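Local coordinates for type IV secretion system protein DotB (Yersinia pseudotuberculosis IP 31758, PDB 6GEF) that probably hydrolyses ATP as a hexameric AAA+ ATPase of a type IVb secretion system, at residues A[50-62]-A[138-152]. Sequence-based numbering, arbitrary orientation.
Sequences AHEASDIIIKQGV and VYIQGKTTAEIVMRS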
loop_
_atom_site.group_PDB
_atom_site.type_symbol
_atom_site.label_atom_id
_atom_site.label_comp_id
_atom_site.label_asym_id
_atom_site.label_seq_id
_atom_site.Cartn_x
_atom_site.Cartn_y
_atom_site.Cartn_z
ATOM N N ALA A 50 39.515 27.406 24.995
ATOM C CA ALA A 50 40.659 27.297 25.903
ATOM C C ALA A 50 40.507 26.110 26.878
ATOM O O ALA A 50 41.475 25.444 27.196
ATOM C CB ALA A 50 40.878 28.600 26.649
ATOM N N HIS A 51 39.295 25.871 27.318
ATOM C CA HIS A 51 39.016 24.810 28.285
ATOM C C HIS A 51 38.807 23.432 27.643
ATOM O O HIS A 51 38.598 22.478 28.375
ATOM C CB HIS A 51 37.791 25.160 29.140
ATOM C CG HIS A 51 38.070 26.187 30.195
ATOM N ND1 HIS A 51 38.574 25.838 31.428
ATOM C CD2 HIS A 51 37.916 27.530 30.213
ATOM C CE1 HIS A 51 38.735 26.922 32.158
ATOM N NE2 HIS A 51 38.345 27.959 31.439
ATOM N N GLU A 52 38.855 23.344 26.311
ATOM C CA GLU A 52 38.676 22.098 25.603
ATOM C C GLU A 52 37.274 21.529 25.852
ATOM O O GLU A 52 37.081 20.282 25.897
ATOM C CB GLU A 52 39.754 21.049 25.944
ATOM C CG GLU A 52 41.183 21.529 25.820
ATOM C CD GLU A 52 41.545 21.811 24.354
ATOM O OE1 GLU A 52 41.269 20.911 23.520
ATOM O OE2 GLU A 52 42.085 22.915 24.023
ATOM N N ALA A 53 36.270 22.395 25.862
ATOM C CA ALA A 53 34.882 21.942 25.941
ATOM C C ALA A 53 34.484 21.284 24.634
ATOM O O ALA A 53 34.759 21.801 23.558
ATOM C CB ALA A 53 33.958 23.108 26.242
ATOM N N SER A 54 33.836 20.125 24.718
ATOM C CA SER A 54 33.331 19.446 23.545
ATOM C C SER A 54 32.059 20.104 23.025
ATOM O O SER A 54 31.871 20.246 21.815
ATOM C CB SER A 54 33.106 17.967 23.837
ATOM O OG SER A 54 32.394 17.791 25.026
ATOM N N ASP A 55 31.185 20.512 23.910
ATOM C CA ASP A 55 29.858 21.022 23.543
ATOM C C ASP A 55 29.558 22.264 24.370
ATOM O O ASP A 55 29.941 22.358 25.526
ATOM C CB ASP A 55 28.737 19.977 23.792
ATOM C CG ASP A 55 29.116 18.576 23.331
ATOM O OD1 ASP A 55 29.903 17.916 24.046
ATOM O OD2 ASP A 55 28.695 18.182 22.230
ATOM N N ILE A 56 28.882 23.215 23.750
ATOM C CA ILE A 56 28.446 24.443 24.390
ATOM C C ILE A 56 26.933 24.568 24.177
ATOM O O ILE A 56 26.421 24.335 23.081
ATOM C CB ILE A 56 29.167 25.688 23.831
ATOM C CG1 ILE A 56 28.388 26.954 24.226
ATOM C CG2 ILE A 56 29.337 25.620 22.372
ATOM C CD1 ILE A 56 28.976 28.235 23.682
ATOM N N ILE A 57 26.230 24.894 25.248
ATOM C CA ILE A 57 24.787 24.973 25.267
ATOM C C ILE A 57 24.386 26.382 25.621
ATOM O O ILE A 57 24.759 26.887 26.680
ATOM C CB ILE A 57 24.173 23.955 26.289
ATOM C CG1 ILE A 57 24.797 22.578 26.078
ATOM C CG2 ILE A 57 22.677 23.886 26.114
ATOM C CD1 ILE A 57 24.183 21.519 26.956
ATOM N N ILE A 58 23.600 27.001 24.758
ATOM C CA ILE A 58 22.983 28.305 25.015
ATOM C C ILE A 58 21.487 28.089 25.121
ATOM O O ILE A 58 20.841 27.715 24.146
ATOM C CB ILE A 58 23.319 29.321 23.917
ATOM C CG1 ILE A 58 24.828 29.370 23.650
ATOM C CG2 ILE A 58 22.791 30.685 24.274
ATOM C CD1 ILE A 58 25.385 28.217 22.854
ATOM N N LYS A 59 20.950 28.309 26.317
ATOM C CA LYS A 59 19.499 28.272 26.530
ATOM C C LYS A 59 19.109 29.432 27.426
ATOM O O LYS A 59 19.861 29.835 28.309
ATOM C CB LYS A 59 19.064 26.952 27.168
ATOM C CG LYS A 59 17.577 26.726 27.126
ATOM C CD LYS A 59 17.206 25.473 27.947
ATOM C CE LYS A 59 17.034 25.797 29.424
ATOM N NZ LYS A 59 15.845 25.048 29.980
ATOM N N GLN A 60 17.912 29.961 27.184
ATOM C CA GLN A 60 17.318 30.957 28.075
ATOM C C GLN A 60 17.268 30.443 29.538
ATOM O O GLN A 60 17.194 29.217 29.756
ATOM C CB GLN A 60 15.917 31.303 27.625
ATOM C CG GLN A 60 15.404 32.627 28.151
ATOM C CD GLN A 60 14.930 32.568 29.619
ATOM O OE1 GLN A 60 14.789 31.496 30.223
ATOM N NE2 GLN A 60 14.717 33.712 30.187
ATOM N N GLY A 61 17.423 31.339 30.465
ATOM C CA GLY A 61 17.268 31.014 31.863
ATOM C C GLY A 61 18.453 30.352 32.506
ATOM O O GLY A 61 18.459 30.201 33.741
ATOM N N VAL A 62 19.470 29.972 31.742
ATOM C CA VAL A 62 20.760 29.569 32.295
ATOM C C VAL A 62 21.864 30.318 31.551
ATOM O O VAL A 62 21.696 30.718 30.394
ATOM C CB VAL A 62 20.978 28.039 32.204
ATOM C CG1 VAL A 62 21.310 27.632 30.786
ATOM C CG2 VAL A 62 22.073 27.607 33.143
ATOM N N VAL A 138 12.587 24.916 22.213
ATOM C CA VAL A 138 12.267 24.555 23.587
ATOM C C VAL A 138 11.154 25.468 24.093
ATOM O O VAL A 138 10.751 26.439 23.433
ATOM C CB VAL A 138 13.495 24.693 24.507
ATOM C CG1 VAL A 138 14.582 23.712 24.075
ATOM C CG2 VAL A 138 14.059 26.092 24.499
ATOM N N TYR A 139 10.617 25.136 25.251
ATOM C CA TYR A 139 9.523 25.879 25.872
ATOM C C TYR A 139 9.924 26.240 27.278
ATOM O O TYR A 139 10.186 25.348 28.110
ATOM C CB TYR A 139 8.232 25.042 25.918
ATOM C CG TYR A 139 6.984 25.857 26.056
ATOM C CD1 TYR A 139 6.384 26.433 24.927
ATOM C CD2 TYR A 139 6.385 26.057 27.296
ATOM C CE1 TYR A 139 5.226 27.200 25.055
ATOM C CE2 TYR A 139 5.224 26.828 27.413
ATOM C CZ TYR A 139 4.660 27.385 26.283
ATOM O OH TYR A 139 3.518 28.127 26.407
ATOM N N ILE A 140 10.032 27.544 27.556
ATOM C CA ILE A 140 10.502 28.035 28.852
ATOM C C ILE A 140 9.594 29.175 29.289
ATOM O O ILE A 140 9.168 30.000 28.459
ATOM C CB ILE A 140 11.960 28.530 28.737
ATOM C CG1 ILE A 140 12.860 27.476 28.110
ATOM C CG2 ILE A 140 12.478 28.945 30.127
ATOM C CD1 ILE A 140 14.331 27.712 28.267
ATOM N N GLN A 141 9.274 29.213 30.576
ATOM C CA GLN A 141 8.499 30.316 31.163
ATOM C C GLN A 141 7.288 30.658 30.299
ATOM O O GLN A 141 6.959 31.822 30.093
ATOM C CB GLN A 141 9.374 31.595 31.363
ATOM C CG GLN A 141 10.678 31.371 32.084
ATOM C CD GLN A 141 10.554 31.104 33.556
ATOM O OE1 GLN A 141 9.462 30.911 34.114
ATOM N NE2 GLN A 141 11.700 31.079 34.211
ATOM N N GLY A 142 6.616 29.644 29.792
ATOM C CA GLY A 142 5.360 29.809 29.100
ATOM C C GLY A 142 5.452 30.221 27.646
ATOM O O GLY A 142 4.427 30.520 27.044
ATOM N N LYS A 143 6.639 30.230 27.074
ATOM C CA LYS A 143 6.838 30.736 25.715
ATOM C C LYS A 143 7.860 29.879 24.990
ATOM O O LYS A 143 8.720 29.271 25.620
ATOM C CB LYS A 143 7.319 32.213 25.709
ATOM C CG LYS A 143 6.375 33.147 26.441
ATOM C CD LYS A 143 6.155 34.488 25.772
ATOM C CE LYS A 143 4.976 35.176 26.461
ATOM N NZ LYS A 143 4.497 36.418 25.771
ATOM N N THR A 144 7.754 29.849 23.670
ATOM C CA THR A 144 8.669 29.085 22.846
ATOM C C THR A 144 9.952 29.880 22.621
ATOM O O THR A 144 9.916 31.044 22.185
ATOM C CB THR A 144 8.033 28.769 21.492
ATOM O OG1 THR A 144 7.755 29.970 20.801
ATOM C CG2 THR A 144 6.717 28.022 21.669
ATOM N N THR A 145 11.084 29.284 22.977
ATOM C CA THR A 145 12.390 29.839 22.695
ATOM C C THR A 145 13.205 28.833 21.886
ATOM O O THR A 145 12.765 27.748 21.569
ATOM C CB THR A 145 13.115 30.227 24.005
ATOM O OG1 THR A 145 14.531 30.279 23.773
ATOM C CG2 THR A 145 12.828 29.203 25.099
ATOM N N ALA A 146 14.430 29.238 21.556
ATOM C CA ALA A 146 15.430 28.345 20.989
ATOM C C ALA A 146 16.342 27.795 22.084
ATOM O O ALA A 146 16.572 28.429 23.101
ATOM C CB ALA A 146 16.251 29.111 19.952
ATOM N N GLU A 147 16.833 26.606 21.835
ATOM C CA GLU A 147 18.062 26.104 22.488
ATOM C C GLU A 147 19.103 25.861 21.410
ATOM O O GLU A 147 18.802 25.251 20.379
ATOM C CB GLU A 147 17.783 24.802 23.257
ATOM C CG GLU A 147 18.387 24.786 24.650
ATOM C CD GLU A 147 19.403 23.694 24.829
ATOM O OE1 GLU A 147 19.109 22.538 24.442
ATOM O OE2 GLU A 147 20.483 23.979 25.384
ATOM N N ILE A 148 20.314 26.323 21.659
ATOM C CA ILE A 148 21.438 26.153 20.741
ATOM C C ILE A 148 22.427 25.181 21.374
ATOM O O ILE A 148 22.775 25.315 22.558
ATOM C CB ILE A 148 22.132 27.492 20.431
ATOM C CG1 ILE A 148 21.138 28.482 19.816
ATOM C CG2 ILE A 148 23.297 27.281 19.501
ATOM C CD1 ILE A 148 21.264 29.893 20.387
ATOM N N VAL A 149 22.864 24.201 20.589
ATOM C CA VAL A 149 23.937 23.301 20.966
ATOM C C VAL A 149 24.998 23.316 19.891
ATOM O O VAL A 149 24.703 23.108 18.723
ATOM C CB VAL A 149 23.401 21.862 21.174
ATOM C CG1 VAL A 149 24.523 20.929 21.594
ATOM C CG2 VAL A 149 22.331 21.849 22.265
ATOM N N MET A 150 26.233 23.591 20.288
ATOM C CA MET A 150 27.379 23.629 19.384
ATOM C C MET A 150 28.359 22.544 19.792
ATOM O O MET A 150 28.754 22.462 20.950
ATOM C CB MET A 150 28.082 24.993 19.432
ATOM C CG MET A 150 27.123 26.178 19.390
ATOM S SD MET A 150 27.960 27.671 18.731
ATOM C CE MET A 150 29.081 27.950 20.053
ATOM N N ARG A 151 28.752 21.714 18.816
ATOM C CA ARG A 151 29.631 20.581 19.059
ATOM C C ARG A 151 30.925 20.822 18.307
ATOM O O ARG A 151 30.940 20.805 17.058
ATOM C CB ARG A 151 28.966 19.265 18.595
ATOM C CG ARG A 151 27.806 18.841 19.497
ATOM C CD ARG A 151 26.732 18.054 18.766
ATOM N NE ARG A 151 26.141 18.819 17.660
ATOM C CZ ARG A 151 25.765 18.293 16.495
ATOM N NH1 ARG A 151 25.932 16.974 16.238
ATOM N NH2 ARG A 151 25.198 19.098 15.586
ATOM N N SER A 152 32.013 21.012 19.035
ATOM C CA SER A 152 33.327 21.187 18.406
ATOM C C SER A 152 33.589 20.102 17.364
ATOM O O SER A 152 33.342 18.949 17.607
ATOM C CB SER A 152 34.431 21.184 19.460
ATOM O OG SER A 152 34.738 19.866 19.837
#
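I56 and M150 lie side by side and point the same way, facing each other as an antiparallel hydrogen-bonded pair. M150 N gives a nearly straight bond to I56 O (2.9 Å), and I56 N returns one to M150 O; both donors lie in the carbonyl plane. The M150 chain bends at its last torsion, which turns CE back to touch both CG2 and CD1 of I56, with CE 3.6 Å from CD1. I58 and I148 form the next hydrogen-bonded pair, with I58 N tilted from the carbonyl plane of I148, and share this face, with I58 CD1 4.1 Å from I148 CG2. The face of I57 and V149 carries charged residues toward both ends. OD2 of D55 faces CG of R151: the carboxylate and guanidinium planes are nearly coplanar (14° apart), yet D55 OD2 lies 5.3 Å from R151 NE, so these charged atoms are not in contact and the carboxylate lies by the aliphatic part of R151. Farther along, K59 sends CG out anti to its backbone N (chi1 -167°), laying its methylenes against E147 CG and across I140 at an angle; bends at chi3 and chi4 follow, and CE comes 3.5 Å from I140 CD1. Their charged ends diverge: K59 NZ bonds to the backbone oxygen of I233, and E147 OE1 forms a salt bridge with R255, both of the second subunit. This face thus joins a subunit interface. Strands 55-59 and 143-152 run antiparallel, their axes 167° apart, within strands 53-59 and 143-153 of a six-strand sheet, flanked by strands 65-68 and 128-140; on the opposite face, I58 and I148 pack against I85 and I88 of helix 82-93.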